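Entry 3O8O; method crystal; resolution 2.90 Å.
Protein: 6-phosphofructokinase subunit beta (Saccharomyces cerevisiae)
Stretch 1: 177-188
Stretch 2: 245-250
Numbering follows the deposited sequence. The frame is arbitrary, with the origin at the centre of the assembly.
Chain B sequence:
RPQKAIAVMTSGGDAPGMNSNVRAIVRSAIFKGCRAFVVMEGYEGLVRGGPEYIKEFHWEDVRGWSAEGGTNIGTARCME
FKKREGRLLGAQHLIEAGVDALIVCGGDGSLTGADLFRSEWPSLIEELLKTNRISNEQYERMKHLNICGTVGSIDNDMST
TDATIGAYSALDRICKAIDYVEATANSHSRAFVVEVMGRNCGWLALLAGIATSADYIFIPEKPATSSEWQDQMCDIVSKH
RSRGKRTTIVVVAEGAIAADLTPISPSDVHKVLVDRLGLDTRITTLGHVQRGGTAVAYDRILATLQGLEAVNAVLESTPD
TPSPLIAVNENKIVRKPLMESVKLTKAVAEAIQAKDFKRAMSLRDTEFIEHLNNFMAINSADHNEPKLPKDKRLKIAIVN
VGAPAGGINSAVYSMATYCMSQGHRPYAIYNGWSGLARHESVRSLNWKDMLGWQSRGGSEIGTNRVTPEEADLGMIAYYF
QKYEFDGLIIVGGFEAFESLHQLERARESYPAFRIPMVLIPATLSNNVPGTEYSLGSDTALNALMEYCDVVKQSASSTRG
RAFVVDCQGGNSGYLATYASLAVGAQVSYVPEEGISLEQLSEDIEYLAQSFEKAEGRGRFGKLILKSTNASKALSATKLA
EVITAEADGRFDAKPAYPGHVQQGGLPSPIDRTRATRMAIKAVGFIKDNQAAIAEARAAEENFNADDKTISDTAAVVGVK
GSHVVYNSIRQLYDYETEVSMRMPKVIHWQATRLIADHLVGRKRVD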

ATOM      1  N   ALA B 177     -38.615  19.443  -0.933  1.00 58.01           N
ATOM      2  CA  ALA B 177     -39.934  19.276  -1.515  1.00 59.66           C
ATOM      3  C   ALA B 177     -40.038  20.077  -2.809  1.00 61.25           C
ATOM      4  O   ALA B 177     -40.547  19.592  -3.821  1.00 62.03           O
ATOM      5  CB  ALA B 177     -40.980  19.723  -0.535  1.00 54.45           C
ATOM      6  N   ILE B 178     -39.552  21.307  -2.785  1.00 60.44           N
ATOM      7  CA  ILE B 178     -39.613  22.121  -3.975  1.00 61.96           C
ATOM      8  C   ILE B 178     -38.808  21.451  -5.059  1.00 63.16           C
ATOM      9  O   ILE B 178     -39.267  21.404  -6.196  1.00 63.87           O
ATOM     10  CB  ILE B 178     -39.101  23.559  -3.696  1.00 55.41           C
ATOM     11  CG1 ILE B 178     -40.145  24.287  -2.841  1.00 55.41           C
ATOM     12  CG2 ILE B 178     -38.815  24.319  -4.994  1.00 55.41           C
ATOM     13  CD1 ILE B 178     -39.669  25.615  -2.286  1.00 63.79           C
ATOM     14  N   ASP B 179     -37.633  20.906  -4.732  1.00 68.45           N
ATOM     15  CA  ASP B 179     -36.833  20.252  -5.774  1.00 69.69           C
ATOM     16  C   ASP B 179     -37.576  19.080  -6.406  1.00 68.51           C
ATOM     17  O   ASP B 179     -37.322  18.726  -7.547  1.00 67.10           O
ATOM     18  CB  ASP B 179     -35.485  19.749  -5.255  1.00 78.21           C
ATOM     19  N   TYR B 180     -38.484  18.465  -5.665  1.00 72.47           N
ATOM     20  CA  TYR B 180     -39.234  17.359  -6.227  1.00 72.09           C
ATOM     21  C   TYR B 180     -40.288  17.945  -7.156  1.00 72.56           C
ATOM     22  O   TYR B 180     -40.399  17.546  -8.319  1.00 72.76           O
ATOM     23  CB  TYR B 180     -39.919  16.557  -5.127  1.00 64.98           C
ATOM     24  CG  TYR B 180     -39.015  15.622  -4.369  1.00 64.26           C
ATOM     25  CD1 TYR B 180     -38.181  14.732  -5.041  1.00 63.54           C
ATOM     26  CD2 TYR B 180     -39.064  15.557  -2.979  1.00 64.59           C
ATOM     27  CE1 TYR B 180     -37.428  13.795  -4.350  1.00 63.41           C
ATOM     28  CE2 TYR B 180     -38.316  14.623  -2.281  1.00 64.76           C
ATOM     29  CZ  TYR B 180     -37.505  13.747  -2.976  1.00 64.22           C
ATOM     30  OH  TYR B 180     -36.800  12.810  -2.283  1.00 63.96           O
ATOM     31  N   VAL B 181     -41.060  18.893  -6.627  1.00 81.10           N
ATOM     32  CA  VAL B 181     -42.118  19.561  -7.385  1.00 81.04           C
ATOM     33  C   VAL B 181     -41.590  20.107  -8.707  1.00 81.09           C
ATOM     34  O   VAL B 181     -42.220  19.960  -9.757  1.00 81.10           O
ATOM     35  CB  VAL B 181     -42.722  20.728  -6.571  1.00 71.85           C
ATOM     36  CG1 VAL B 181     -43.568  21.607  -7.462  1.00 70.90           C
ATOM     37  CG2 VAL B 181     -43.564  20.177  -5.445  1.00 71.72           C
ATOM     38  N   GLU B 182     -40.418  20.724  -8.642  1.00 56.29           N
ATOM     39  CA  GLU B 182     -39.799  21.308  -9.808  1.00 57.54           C
ATOM     40  C   GLU B 182     -39.673  20.352 -10.980  1.00 57.57           C
ATOM     41  O   GLU B 182     -39.835  20.768 -12.122  1.00 58.41           O
ATOM     42  CB  GLU B 182     -38.418  21.823  -9.466  1.00 65.82           C
ATOM     43  CG  GLU B 182     -37.781  22.612 -10.570  1.00 67.23           C
ATOM     44  CD  GLU B 182     -37.973  24.082 -10.376  1.00 67.95           C
ATOM     45  OE1 GLU B 182     -37.627  24.576  -9.281  1.00 68.36           O
ATOM     46  OE2 GLU B 182     -38.464  24.750 -11.307  1.00 68.36           O
ATOM     47  N   ALA B 183     -39.385  19.082 -10.722  1.00 57.71           N
ATOM     48  CA  ALA B 183     -39.230  18.119 -11.816  1.00 56.54           C
ATOM     49  C   ALA B 183     -40.512  17.784 -12.549  1.00 55.62           C
ATOM     50  O   ALA B 183     -40.501  17.615 -13.768  1.00 55.14           O
ATOM     51  CB  ALA B 183     -38.588  16.836 -11.308  1.00 81.28           C
ATOM     52  N   THR B 184     -41.620  17.658 -11.835  1.00 54.44           N
ATOM     53  CA  THR B 184     -42.843  17.344 -12.544  1.00 53.16           C
ATOM     54  C   THR B 184     -43.338  18.653 -13.180  1.00 53.29           C
ATOM     55  O   THR B 184     -43.924  18.659 -14.274  1.00 51.98           O
ATOM     56  CB  THR B 184     -43.861  16.750 -11.599  1.00 43.43           C
ATOM     57  OG1 THR B 184     -45.064  16.438 -12.322  1.00 44.51           O
ATOM     58  CG2 THR B 184     -44.090  17.709 -10.432  1.00 41.99           C
ATOM     59  N   ALA B 185     -43.052  19.764 -12.504  1.00 81.12           N
ATOM     60  CA  ALA B 185     -43.427  21.079 -13.009  1.00 80.66           C
ATOM     61  C   ALA B 185     -42.758  21.303 -14.348  1.00 80.19           C
ATOM     62  O   ALA B 185     -43.372  21.781 -15.278  1.00 80.42           O
ATOM     63  CB  ALA B 185     -42.994  22.165 -12.050  1.00 64.78           C
ATOM     64  N   ASN B 186     -41.485  20.964 -14.437  1.00 59.31           N
ATOM     65  CA  ASN B 186     -40.726  21.119 -15.676  1.00 58.36           C
ATOM     66  C   ASN B 186     -41.254  20.226 -16.809  1.00 58.66           C
ATOM     67  O   ASN B 186     -41.115  20.553 -17.980  1.00 57.91           O
ATOM     68  CB  ASN B 186     -39.267  20.779 -15.412  1.00 75.84           C
ATOM     69  CG  ASN B 186     -38.379  21.093 -16.582  1.00 75.43           C
ATOM     70  OD1 ASN B 186     -37.785  22.166 -16.646  1.00 75.20           O
ATOM     71  ND2 ASN B 186     -38.285  20.162 -17.525  1.00 75.30           N
ATOM     72  N   SER B 187     -41.843  19.091 -16.457  1.00 54.61           N
ATOM     73  CA  SER B 187     -42.369  18.183 -17.459  1.00 54.94           C
ATOM     74  C   SER B 187     -43.540  18.824 -18.169  1.00 55.41           C
ATOM     75  O   SER B 187     -43.664  18.706 -19.377  1.00 55.63           O
ATOM     76  CB  SER B 187     -42.841  16.860 -16.823  1.00 74.19           C
ATOM     77  OG  SER B 187     -41.761  16.016 -16.471  1.00 74.17           O
ATOM     78  N   HIS B 188     -44.401  19.489 -17.404  1.00 66.05           N
ATOM     79  CA  HIS B 188     -45.593  20.131 -17.947  1.00 67.16           C
ATOM     80  C   HIS B 188     -45.487  21.658 -18.052  1.00 67.44           C
ATOM     81  O   HIS B 188     -46.482  22.340 -18.282  1.00 66.79           O
ATOM     82  CB  HIS B 188     -46.779  19.772 -17.071  1.00 67.50           C
ATOM     83  CG  HIS B 188     -47.080  18.311 -17.036  1.00 68.79           C
ATOM     84  ND1 HIS B 188     -46.134  17.362 -16.730  1.00 69.61           N
ATOM     85  CD2 HIS B 188     -48.239  17.637 -17.224  1.00 69.68           C
ATOM     86  CE1 HIS B 188     -46.696  16.165 -16.725  1.00 69.33           C
ATOM     87  NE2 HIS B 188     -47.973  16.304 -17.021  1.00 69.08           N
ATOM     88  N   LYS B 245     -37.661  29.833 -19.160  1.00 59.43           N
ATOM     89  CA  LYS B 245     -38.014  29.074 -17.979  1.00 57.32           C
ATOM     90  C   LYS B 245     -39.356  28.356 -18.143  1.00 56.92           C
ATOM     91  O   LYS B 245     -40.380  29.003 -18.263  1.00 56.76           O
ATOM     92  CB  LYS B 245     -38.039  29.997 -16.774  1.00 63.41           C
ATOM     93  CG  LYS B 245     -38.173  29.251 -15.445  1.00 61.85           C
ATOM     94  CD  LYS B 245     -37.727  30.136 -14.303  1.00 61.01           C
ATOM     95  CE  LYS B 245     -38.185  29.593 -12.978  1.00 60.71           C
ATOM     96  NZ  LYS B 245     -37.947  30.626 -11.927  1.00 59.71           N
ATOM     97  N   ARG B 246     -39.334  27.020 -18.161  1.00 66.84           N
ATOM     98  CA  ARG B 246     -40.533  26.203 -18.327  1.00 67.24           C
ATOM     99  C   ARG B 246     -41.409  26.131 -17.095  1.00 68.74           C
ATOM    100  O   ARG B 246     -42.599  25.819 -17.179  1.00 70.06           O
ATOM    101  CB  ARG B 246     -40.155  24.774 -18.667  1.00 56.36           C
ATOM    102  CG  ARG B 246     -39.355  24.603 -19.937  1.00 53.04           C
ATOM    103  CD  ARG B 246     -39.088  23.105 -20.213  1.00 51.93           C
ATOM    104  NE  ARG B 246     -40.287  22.293 -20.094  1.00 49.58           N
ATOM    105  CZ  ARG B 246     -40.751  21.535 -21.066  1.00 49.03           C
ATOM    106  NH1 ARG B 246     -40.111  21.501 -22.210  1.00 48.15           N
ATOM    107  NH2 ARG B 246     -41.852  20.819 -20.893  1.00 49.82           N
ATOM    108  N   THR B 247     -40.811  26.404 -15.945  1.00 78.36           N
ATOM    109  CA  THR B 247     -41.517  26.312 -14.678  1.00 78.89           C
ATOM    110  C   THR B 247     -41.683  27.641 -13.976  1.00 79.02           C
ATOM    111  O   THR B 247     -40.910  28.574 -14.190  1.00 78.92           O
ATOM    112  CB  THR B 247     -40.758  25.380 -13.684  1.00 81.28           C
ATOM    113  OG1 THR B 247     -39.366  25.758 -13.643  1.00 81.28           O
ATOM    114  CG2 THR B 247     -40.903  23.898 -14.079  1.00 81.28           C
ATOM    115  N   THR B 248     -42.695  27.699 -13.115  1.00 78.71           N
ATOM    116  CA  THR B 248     -42.973  28.886 -12.310  1.00 77.87           C
ATOM    117  C   THR B 248     -43.282  28.423 -10.873  1.00 77.44           C
ATOM    118  O   THR B 248     -44.265  27.729 -10.587  1.00 77.58           O
ATOM    119  CB  THR B 248     -44.125  29.733 -12.927  1.00 72.85           C
ATOM    120  OG1 THR B 248     -43.651  30.351 -14.131  1.00 72.01           O
ATOM    121  CG2 THR B 248     -44.574  30.826 -11.977  1.00 72.13           C
ATOM    122  N   ILE B 249     -42.382  28.803  -9.978  1.00 52.07           N
ATOM    123  CA  ILE B 249     -42.459  28.434  -8.578  1.00 50.91           C
ATOM    124  C   ILE B 249     -42.530  29.718  -7.785  1.00 50.53           C
ATOM    125  O   ILE B 249     -41.584  30.523  -7.794  1.00 48.96           O
ATOM    126  CB  ILE B 249     -41.171  27.618  -8.121  1.00 49.01           C
ATOM    127  CG1 ILE B 249     -41.032  26.345  -8.952  1.00 49.01           C
ATOM    128  CG2 ILE B 249     -41.279  27.205  -6.638  1.00 49.01           C
ATOM    129  CD1 ILE B 249     -42.216  25.436  -8.808  1.00 57.10           C
ATOM    130  N   VAL B 250     -43.662  29.884  -7.106  1.00 65.08           N
ATOM    131  CA  VAL B 250     -43.933  31.050  -6.280  1.00 64.88           C
ATOM    132  C   VAL B 250     -44.046  30.577  -4.843  1.00 64.59           C
ATOM    133  O   VAL B 250     -44.974  29.847  -4.483  1.00 63.40           O
ATOM    134  CB  VAL B 250     -45.266  31.724  -6.703  1.00 81.28           C
ATOM    135  CG1 VAL B 250     -45.655  32.804  -5.708  1.00 81.28           C
ATOM    136  CG2 VAL B 250     -45.122  32.318  -8.095  1.00 81.28           C
TER

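The most striking feature of this contact is how tightly Thr247 is set against the helix. Its methyl carbon CG2 lies 3.0 Å from Asn186 N and 3.2 Å from Ala185 C, very short approaches for a methyl group, and its CG2 is 3.4 Å from Ala185 CB. Here the helix presents backbone as well as side chain, and the CA atoms of Asn186 and Thr247 come within 5.3 Å. An alanine suits such a place, because a lone CB lets the neighbouring chain come this close. Asn186 N is not left unpaired beneath the methyl, since it donates to Glu182 O (2.8 Å) within the helix.

The other branch of Thr247 does polar work. Its hydroxyl OG1 donates a hydrogen bond to Glu182 OE2, at 2.7 Å. The CA-to-CB bond of Glu182 points sideways, but the side chain is long enough to bring its carboxylate to the strand side, with chi1 at t and chi2 near 97°, between the usual wells. Threonine fits because a single CB carries both a methyl to pack and a hydroxyl to bond, and with chi1 at p both reach the helix. The carboxylate gives the buried hydroxyl an acceptor, while OE2 also lies 3.8 Å from Ile249 CG1.

The helix, already under way at Ala177, and the strand that starts at Thr248 and runs on past Val250, point in roughly opposite directions, at 147°, and their axes approach to 9.6 Å. The strand's alternation then selects which residues take part: Ile249 points toward the helix, whereas Thr248 points away. Ile249 meets Ile178 one turn before Glu182, CG2 to CG2 at 4.1 Å, and its CD1 lies 4.3 Å from Val181 CG1. These branched aliphatic chains have no polar group to satisfy, so they suit this buried apolar patch. Ile178, Val181 and Ala185, spaced three and four residues apart, line the helix face that points toward the strand.

Further along, at Asn186 and Ser187, the contact turns polar. Backbone carbonyls are acceptors, and a guanidinium is a natural donor to them. Arg246 NE donates to Asn186 O at 2.9 Å, a weak hydrogen bond with an angle of 124°. Arg246 NH2 lies 3.2 Å from Ser187 O, which sits at the edge of the guanidinium, near its plane. Arginine suits this site because its several nitrogens, on a long chain, can approach neighbouring carbonyls together; NH1 and NH2 also bond elsewhere in the structure.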